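PDB 5IB9: aminopeptidase from Aneurinibacillus sp. AM-1, which probably removes amino-terminal residues from peptides as a two-zinc exopeptidase of the M28 family that also carries a protease-associated domain. Local coordinates for residues T21-S26 against D375-I380; G226-S231 against G270-G275; D230-A235 against W369-N374. All coordinates share one frame; numbering follows the deposited sequence.

Contact 1: T21-S26 against D375-I380; sequences TIQFLS and DTLDKI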
# COMPACT_ATOMS: atom_id res chain seq x y z
N THR A 21 -12.11 -25.06 16.65
CA THR A 21 -11.38 -23.86 16.25
C THR A 21 -11.85 -22.58 16.88
O THR A 21 -11.06 -21.74 17.35
CB THR A 21 -11.54 -23.74 14.66
OG1 THR A 21 -10.88 -24.80 14.00
CG2 THR A 21 -11.00 -22.34 14.17
N ILE A 22 -13.17 -22.39 16.97
CA ILE A 22 -13.72 -21.16 17.61
C ILE A 22 -13.33 -21.12 19.11
O ILE A 22 -13.04 -20.04 19.63
CB ILE A 22 -15.29 -20.98 17.41
CG1 ILE A 22 -15.52 -20.98 15.87
CG2 ILE A 22 -15.80 -19.80 18.09
CD1 ILE A 22 -17.06 -21.20 15.46
N GLN A 23 -13.43 -22.27 19.75
CA GLN A 23 -13.12 -22.35 21.19
C GLN A 23 -11.67 -21.90 21.38
O GLN A 23 -11.43 -21.06 22.27
CB GLN A 23 -13.23 -23.80 21.60
CG GLN A 23 -13.03 -23.98 23.13
CD GLN A 23 -13.37 -25.43 23.52
OE1 GLN A 23 -13.01 -26.40 22.81
NE2 GLN A 23 -14.09 -25.59 24.60
N PHE A 24 -10.77 -22.39 20.52
CA PHE A 24 -9.34 -21.98 20.65
C PHE A 24 -9.22 -20.46 20.47
O PHE A 24 -8.56 -19.74 21.25
CB PHE A 24 -8.39 -22.78 19.70
CG PHE A 24 -6.98 -22.31 19.83
CD1 PHE A 24 -6.18 -22.78 20.89
CD2 PHE A 24 -6.52 -21.24 19.00
CE1 PHE A 24 -4.89 -22.17 21.11
CE2 PHE A 24 -5.24 -20.59 19.20
CZ PHE A 24 -4.43 -21.16 20.28
N LEU A 25 -9.76 -19.93 19.33
CA LEU A 25 -9.50 -18.57 18.93
C LEU A 25 -10.12 -17.50 19.85
O LEU A 25 -9.63 -16.41 20.00
CB LEU A 25 -9.93 -18.33 17.42
CG LEU A 25 -9.04 -19.11 16.45
CD1 LEU A 25 -9.78 -18.91 15.15
CD2 LEU A 25 -7.65 -18.54 16.39
N SER A 26 -11.28 -17.89 20.42
CA SER A 26 -12.06 -16.89 21.14
C SER A 26 -11.79 -16.93 22.66
O SER A 26 -12.62 -16.40 23.44
CB SER A 26 -13.60 -17.09 20.87
OG SER A 26 -14.08 -18.34 21.29
N ASP A 375 -19.78 -11.54 22.29
CA ASP A 375 -19.52 -12.39 21.12
C ASP A 375 -18.66 -13.60 21.46
O ASP A 375 -17.42 -13.58 21.20
CB ASP A 375 -18.86 -11.53 20.05
CG ASP A 375 -18.62 -12.33 18.73
OD1 ASP A 375 -19.15 -13.43 18.63
OD2 ASP A 375 -17.87 -11.78 17.84
N THR A 376 -19.26 -14.61 22.07
CA THR A 376 -18.54 -15.68 22.75
C THR A 376 -18.96 -17.00 22.26
O THR A 376 -20.00 -17.09 21.53
CB THR A 376 -18.73 -15.56 24.30
OG1 THR A 376 -20.15 -15.46 24.51
CG2 THR A 376 -18.15 -14.22 24.80
N LEU A 377 -18.20 -18.01 22.61
CA LEU A 377 -18.47 -19.38 22.17
C LEU A 377 -19.88 -19.90 22.47
O LEU A 377 -20.44 -20.69 21.67
CB LEU A 377 -17.43 -20.33 22.78
CG LEU A 377 -17.46 -21.78 22.42
CD1 LEU A 377 -17.05 -21.96 20.90
CD2 LEU A 377 -16.51 -22.58 23.25
N ASP A 378 -20.44 -19.47 23.61
CA ASP A 378 -21.79 -19.99 23.97
C ASP A 378 -22.93 -19.48 23.07
O ASP A 378 -24.08 -19.96 23.16
CB ASP A 378 -22.06 -19.79 25.46
CG ASP A 378 -22.26 -18.35 25.85
OD1 ASP A 378 -22.16 -17.44 25.02
OD2 ASP A 378 -22.57 -18.08 27.07
N LYS A 379 -22.65 -18.54 22.15
CA LYS A 379 -23.64 -18.21 21.15
C LYS A 379 -23.51 -18.97 19.85
O LYS A 379 -24.40 -18.81 18.98
CB LYS A 379 -23.56 -16.78 20.82
CG LYS A 379 -23.21 -15.81 21.94
CD LYS A 379 -24.44 -15.85 22.96
CE LYS A 379 -24.24 -14.64 23.86
NZ LYS A 379 -23.08 -14.80 24.79
N ILE A 380 -22.52 -19.84 19.73
CA ILE A 380 -22.30 -20.54 18.49
C ILE A 380 -23.19 -21.79 18.30
O ILE A 380 -23.39 -22.64 19.22
CB ILE A 380 -20.80 -20.91 18.36
CG1 ILE A 380 -19.97 -19.60 18.42
CG2 ILE A 380 -20.61 -21.83 17.10
CD1 ILE A 380 -20.11 -18.71 17.10
O HOH W 1 -15.73 -17.08 23.67

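Contact 2: G226-S231 against G270-G275; sequences GSHHDS and GAEENG. With ZN (zinc ion), chain C; ZN (zinc ion), chain B; BES (2-(3-amino-2-hydroxy-4-phenyl-butyrylamino)-4-methyl-pentanoic acid), chain H.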
# COMPACT_ATOMS: atom_id res chain seq x y z
N GLY A 226 -12.21 -16.90 1.80
CA GLY A 226 -11.58 -16.01 2.82
C GLY A 226 -12.44 -15.85 4.10
O GLY A 226 -13.66 -16.09 4.10
N SER A 227 -11.76 -15.34 5.11
CA SER A 227 -12.35 -14.93 6.41
C SER A 227 -11.32 -14.03 7.01
O SER A 227 -10.21 -13.87 6.48
CB SER A 227 -12.66 -16.15 7.32
OG SER A 227 -11.45 -16.96 7.39
N HIS A 228 -11.63 -13.40 8.14
CA HIS A 228 -10.63 -12.58 8.87
C HIS A 228 -10.42 -13.09 10.28
O HIS A 228 -11.36 -13.59 10.92
CB HIS A 228 -11.00 -11.04 8.88
CG HIS A 228 -12.25 -10.67 9.67
ND1 HIS A 228 -12.17 -10.23 11.01
CD2 HIS A 228 -13.51 -10.50 9.26
CE1 HIS A 228 -13.43 -9.90 11.38
NE2 HIS A 228 -14.24 -10.08 10.35
N HIS A 229 -9.16 -13.00 10.71
CA HIS A 229 -8.80 -13.57 12.02
C HIS A 229 -8.63 -12.62 13.17
O HIS A 229 -8.39 -13.09 14.25
CB HIS A 229 -7.54 -14.50 11.89
CG HIS A 229 -6.37 -13.86 11.19
ND1 HIS A 229 -5.71 -12.70 11.51
CD2 HIS A 229 -5.79 -14.34 10.06
CE1 HIS A 229 -4.74 -12.48 10.58
NE2 HIS A 229 -4.78 -13.51 9.74
N ASP A 230 -8.86 -11.34 12.90
CA ASP A 230 -8.85 -10.34 14.00
C ASP A 230 -10.28 -10.06 14.46
O ASP A 230 -11.27 -10.35 13.76
CB ASP A 230 -8.24 -9.04 13.53
CG ASP A 230 -9.00 -8.33 12.42
OD1 ASP A 230 -9.44 -8.96 11.41
OD2 ASP A 230 -9.19 -7.10 12.55
N SER A 231 -10.30 -9.52 15.71
CA SER A 231 -11.62 -9.07 16.23
C SER A 231 -11.46 -7.69 16.83
O SER A 231 -10.37 -7.18 16.91
CB SER A 231 -12.19 -10.06 17.28
OG SER A 231 -11.39 -10.00 18.45
N GLY A 270 -5.71 -10.45 8.02
CA GLY A 270 -5.54 -9.65 9.25
C GLY A 270 -6.14 -8.28 9.07
O GLY A 270 -6.44 -7.82 7.98
N ALA A 271 -6.32 -7.62 10.22
CA ALA A 271 -6.67 -6.16 10.24
C ALA A 271 -7.87 -5.87 9.46
O ALA A 271 -8.01 -4.83 8.87
CB ALA A 271 -5.42 -5.27 9.87
N GLU A 272 -8.86 -6.76 9.39
CA GLU A 272 -10.14 -6.51 8.75
C GLU A 272 -10.89 -5.36 9.46
O GLU A 272 -11.46 -4.50 8.77
CB GLU A 272 -11.00 -7.79 8.62
CG GLU A 272 -12.26 -7.60 7.77
CD GLU A 272 -13.49 -7.16 8.61
OE1 GLU A 272 -13.42 -7.08 9.86
OE2 GLU A 272 -14.47 -6.89 7.88
N GLU A 273 -10.80 -5.40 10.78
CA GLU A 273 -11.67 -4.46 11.55
C GLU A 273 -11.10 -3.05 11.47
O GLU A 273 -11.86 -2.09 11.78
CB GLU A 273 -11.70 -4.94 12.96
CG GLU A 273 -12.37 -6.34 13.26
CD GLU A 273 -13.90 -6.37 13.03
OE1 GLU A 273 -14.45 -5.34 12.52
OE2 GLU A 273 -14.50 -7.50 13.34
N ASN A 274 -9.88 -2.92 11.03
CA ASN A 274 -9.20 -1.66 10.82
C ASN A 274 -9.44 -1.01 9.48
O ASN A 274 -8.78 -0.02 9.14
CB ASN A 274 -7.63 -1.85 10.97
CG ASN A 274 -7.24 -2.51 12.29
OD1 ASN A 274 -6.88 -1.83 13.27
ND2 ASN A 274 -7.47 -3.81 12.37
N GLY A 275 -10.31 -1.59 8.63
CA GLY A 275 -10.55 -1.09 7.33
C GLY A 275 -10.06 -2.02 6.21
O GLY A 275 -9.65 -1.58 5.15
ZN ZN C . -16.22 -9.65 10.52
ZN ZN B . -16.45 -6.94 12.77
N2 BES H . -18.51 -8.63 9.96
C1 BES H . -18.40 -7.17 9.96
C6 BES H . -19.24 -6.64 8.80
C7 BES H . -20.76 -6.74 8.89
C8 BES H . -21.47 -6.53 10.10
C12 BES H . -21.47 -7.02 7.70
C9 BES H . -22.88 -6.60 10.10
C11 BES H . -22.89 -7.10 7.70
C10 BES H . -23.58 -6.89 8.91
C2 BES H . -16.93 -6.75 9.83
O2 BES H . -16.32 -7.61 10.78
C3 BES H . -16.88 -5.33 10.28
O3 BES H . -17.14 -5.10 11.46
N1 BES H . -16.66 -4.43 9.39
C4 BES H . -16.69 -3.02 9.78
C13 BES H . -16.38 -2.29 8.48
C14 BES H . -14.99 -2.59 7.90
C15 BES H . -14.88 -1.65 6.70
C16 BES H . -13.83 -2.42 8.89
C5 BES H . -18.07 -2.52 10.18
O1 BES H . -18.16 -1.45 10.84
O4 BES H . -19.11 -3.13 9.87

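Contact 3: D230-A235 against W369-N374; sequences DSVEKA and WYHTPN. With ZN (zinc ion), chain B; BES (2-(3-amino-2-hydroxy-4-phenyl-butyrylamino)-4-methyl-pentanoic acid), chain H.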
# COMPACT_ATOMS: atom_id res chain seq x y z
N ASP A 230 -8.86 -11.34 12.90
CA ASP A 230 -8.85 -10.34 14.00
C ASP A 230 -10.28 -10.06 14.46
O ASP A 230 -11.27 -10.35 13.76
CB ASP A 230 -8.24 -9.04 13.53
CG ASP A 230 -9.00 -8.33 12.42
OD1 ASP A 230 -9.44 -8.96 11.41
OD2 ASP A 230 -9.19 -7.10 12.55
N SER A 231 -10.30 -9.52 15.71
CA SER A 231 -11.62 -9.07 16.23
C SER A 231 -11.46 -7.69 16.83
O SER A 231 -10.37 -7.18 16.91
CB SER A 231 -12.19 -10.06 17.28
OG SER A 231 -11.39 -10.00 18.45
N VAL A 232 -12.60 -7.04 17.10
CA VAL A 232 -12.46 -5.67 17.73
C VAL A 232 -12.06 -5.76 19.21
O VAL A 232 -12.20 -6.81 19.85
CB VAL A 232 -13.80 -4.90 17.60
CG1 VAL A 232 -14.12 -4.69 16.08
CG2 VAL A 232 -14.97 -5.53 18.36
N GLU A 233 -11.54 -4.63 19.71
CA GLU A 233 -11.17 -4.52 21.14
C GLU A 233 -12.29 -5.05 22.08
O GLU A 233 -13.45 -4.73 21.89
CB GLU A 233 -10.95 -3.05 21.50
CG GLU A 233 -9.62 -2.41 21.06
CD GLU A 233 -8.41 -2.74 21.97
OE1 GLU A 233 -7.24 -2.39 21.58
OE2 GLU A 233 -8.62 -3.34 23.08
N LYS A 234 -11.92 -5.85 23.05
CA LYS A 234 -12.82 -6.43 24.11
C LYS A 234 -13.82 -7.46 23.62
O LYS A 234 -14.55 -8.04 24.42
CB LYS A 234 -13.57 -5.28 24.88
CG LYS A 234 -12.64 -4.39 25.63
CD LYS A 234 -13.37 -3.30 26.44
CE LYS A 234 -12.34 -2.21 26.72
NZ LYS A 234 -12.89 -0.84 27.04
N ALA A 235 -13.87 -7.76 22.29
CA ALA A 235 -14.76 -8.77 21.82
C ALA A 235 -14.01 -10.06 21.58
O ALA A 235 -13.07 -10.04 20.75
CB ALA A 235 -15.47 -8.35 20.41
N TRP A 369 -24.87 -9.41 19.66
CA TRP A 369 -23.57 -9.59 20.36
C TRP A 369 -22.38 -9.12 19.52
O TRP A 369 -21.26 -9.02 20.03
CB TRP A 369 -23.38 -11.04 20.76
CG TRP A 369 -24.62 -11.72 21.21
CD1 TRP A 369 -25.13 -12.89 20.76
CD2 TRP A 369 -25.53 -11.24 22.23
NE1 TRP A 369 -26.27 -13.22 21.44
CE2 TRP A 369 -26.55 -12.20 22.33
CE3 TRP A 369 -25.53 -10.11 23.06
CZ2 TRP A 369 -27.62 -12.08 23.23
CZ3 TRP A 369 -26.62 -9.95 23.94
CH2 TRP A 369 -27.65 -10.96 24.00
N TYR A 370 -22.67 -8.73 18.27
CA TYR A 370 -21.72 -8.24 17.34
C TYR A 370 -20.85 -7.09 17.92
O TYR A 370 -21.41 -6.12 18.38
CB TYR A 370 -22.64 -7.76 16.20
CG TYR A 370 -21.95 -6.95 15.16
CD1 TYR A 370 -20.89 -7.47 14.48
CD2 TYR A 370 -22.40 -5.67 14.84
CE1 TYR A 370 -20.24 -6.73 13.50
CE2 TYR A 370 -21.76 -4.92 13.86
CZ TYR A 370 -20.66 -5.46 13.21
OH TYR A 370 -20.01 -4.72 12.23
N HIS A 371 -19.51 -7.20 17.94
CA HIS A 371 -18.60 -6.17 18.39
C HIS A 371 -18.69 -5.92 19.90
O HIS A 371 -18.18 -4.91 20.34
CB HIS A 371 -18.68 -4.91 17.56
CG HIS A 371 -18.07 -5.06 16.17
ND1 HIS A 371 -17.94 -4.01 15.31
CD2 HIS A 371 -17.64 -6.17 15.51
CE1 HIS A 371 -17.39 -4.45 14.16
NE2 HIS A 371 -17.24 -5.76 14.26
N THR A 372 -19.18 -6.88 20.61
CA THR A 372 -19.32 -6.80 22.12
C THR A 372 -18.57 -7.87 22.83
O THR A 372 -18.29 -8.95 22.29
CB THR A 372 -20.84 -6.90 22.59
OG1 THR A 372 -21.25 -8.25 22.63
CG2 THR A 372 -21.78 -6.03 21.75
N PRO A 373 -18.36 -7.69 24.16
CA PRO A 373 -17.85 -8.79 24.96
C PRO A 373 -18.68 -10.08 25.00
O PRO A 373 -18.20 -11.11 25.44
CB PRO A 373 -17.71 -8.15 26.38
CG PRO A 373 -17.76 -6.71 26.15
CD PRO A 373 -18.54 -6.41 24.91
N ASN A 374 -19.93 -10.02 24.50
CA ASN A 374 -20.82 -11.14 24.50
C ASN A 374 -20.74 -11.91 23.18
O ASN A 374 -21.42 -12.90 23.01
CB ASN A 374 -22.26 -10.62 24.69
CG ASN A 374 -22.46 -10.07 26.13
OD1 ASN A 374 -22.89 -8.96 26.31
ND2 ASN A 374 -22.05 -10.85 27.11
ZN ZN B . -16.45 -6.94 12.77
N2 BES H . -18.51 -8.63 9.96
C1 BES H . -18.40 -7.17 9.96
C6 BES H . -19.24 -6.64 8.80
C7 BES H . -20.76 -6.74 8.89
C8 BES H . -21.47 -6.53 10.10
C12 BES H . -21.47 -7.02 7.70
C9 BES H . -22.88 -6.60 10.10
C11 BES H . -22.89 -7.10 7.70
C10 BES H . -23.58 -6.89 8.91
C2 BES H . -16.93 -6.75 9.83
O2 BES H . -16.32 -7.61 10.78
C3 BES H . -16.88 -5.33 10.28
O3 BES H . -17.14 -5.10 11.46
N1 BES H . -16.66 -4.43 9.39
C4 BES H . -16.69 -3.02 9.78
C13 BES H . -16.38 -2.29 8.48
C14 BES H . -14.99 -2.59 7.90
C15 BES H . -14.88 -1.65 6.70
C16 BES H . -13.83 -2.42 8.89
C5 BES H . -18.07 -2.52 10.18
O1 BES H . -18.16 -1.45 10.84
O4 BES H . -19.11 -3.13 9.87
O HOH W 2 -16.32 -5.03 22.43

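Contact 1: T21-S26 against D375-I380
L377 lays its two methyl groups against the last turn of the helix that ends at L25. Its CG stands anti to the backbone N (chi1 -177°), and beyond it the branches part: CD1 meets CG2 of I22 at 3.8 Å, while CD2 lies 3.8 Å from CG of Q23. The leucine crosses both side chains obliquely. I22 also has a second apolar partner, because its CD1 reaches tip to tip toward CG2 of I380, 4.0 Å away.

The polar link between the segments runs through a water. It accepts from L377 N at 2.8 Å and donates to S26 OG at 3.2 Å. That hydroxyl can receive because its own proton goes to I22 O, 2.6 Å from S26 OG; S26 N bonds to the same oxygen from the other face of the carbonyl plane. Two bonds therefore grip I22 O where the helix gives way to loop.

Further out, L385 of helix 382-400 packs on both isoleucines. The D375 carboxylate accepts from the backbone N of N239 and D240, tying this loop to the start of helix 238-256. Near the surface, the contact sets the end of helix 15-25 against the strand-to-helix connection between strand 358-364 and helix 382-400 of the M28 peptidase fold.

Contact 2: G226-S231 against G270-G275
H228 and E272 meet in the two-zinc active site of the M28 peptidase fold, where strand 222-228 and the loop after strand 263-269 deliver their metal-binding ends side by side. H228 NE2 binds one zinc ion at 2.0 Å. E272 lies over one face of its ring: CB stands 3.7 Å from the centroid of the H228 ring, and the chain bends at chi2 (-91°), with the carboxylate stacked only 14° from the plane of the imidazole. From there E272 OE1 comes within 3.1 Å of BES O2, the inhibitor hydroxyl that touches both zinc ions.

E273 takes the second zinc with both oxygens, unevenly: OE2 of E273 is 2.1 Å from that ion and OE1 2.6 Å.

Behind these ligands sits D230, a second-shell residue. Its OD1 accepts from E272 N at 3.0 Å, the donor standing above the carboxylate plane, whereas OD2 offers its syn lone pair to E273 N at 2.9 Å in a nearly straight bond (165°). H228 ND1 adds weak bonds to D230 OD1 and to D230 O, which help fix the turn of the ring. An alanine in place of D230 would probably leave the two glutamate amides without these acceptors and cost H228 ND1 one of its two weak bonds, so that the ring, still held by its zinc, would be less firmly set in rotation.

Away from these two metals, H229 CE1 closes to 3.2 Å of G270 CA, a glycine that has no side chain to keep the ring away. D240 joins the two metals and D301 completes the protein ligands of the H228 zinc, a dinuclear centre characteristic of M28 aminopeptidases.

Contact 3: D230-A235 against W369-N374
V232 and H371 carry the apolar part of this contact. CG1 of V232 stands over the centre of the imidazole, 3.7 Å from the centroid of the H371 ring and just 6° off its normal, a CH-pi contact. The other branch, CG2 of V232, lies 3.7 Å from H371 CA. On the opposite face of the imidazole is CE1 of Y370, offset toward the rim. The ring is thus held between two side chains while H371 NE2 binds a zinc ion at 2.1 Å. Over one face of the Y370 ring lies BES C9 of the inhibitor phenyl, whose C8 comes within 3.4 Å of Y370 CZ.

The backbones meet through weaker contacts. P373 CA to K234 O at 3.4 Å and A235 CA to T372 O at 3.6 Å are both CA-H...O contacts.

A water supplies the polar bridge, donating to E233 O at 2.9 Å and to H371 O at 2.8 Å.

Bonds inside each loop set its shape. Both form type II turns, V232 to A235 and W369 to T372, with K234 and H371 in the third position at phi 69°. The hydroxyl of S231 closes over the first turn by donating to A235 O. In the second, T372 OG1 donates to W369 O and, by accepting from N374 N, forms an ST turn.

W369 NE1 hydrogen-bonds to D307 and its ring makes a cation-pi contact with K379, and V232 also touches E273. One loop runs from strand 222-228 to helix 238-256, the other from strand 358-364 to helix 382-400, so the contact joins two strand-to-helix connections at the rim of the inhibitor pocket.

Contacts 2 and 3 share D230 and S231 and line the same pocket: both touch BES and the zinc ion held by E273 and H371, whose OE1 and NE2 atoms are 3.3 Å apart. V232 joins them again, its CG1 lying 3.5 Å from E273 CD. Contact 1 stands back from the metals, with the I380 side chain about 12 Å from a zinc ion, and does not touch contact 2; their nearest atoms are about 6 Å apart. It does meet contact 3, where K379 NZ lies 3.1 Å from N374 O. Along the chain, contacts 2 and 3 are both nested within the long loop that contact 1 closes.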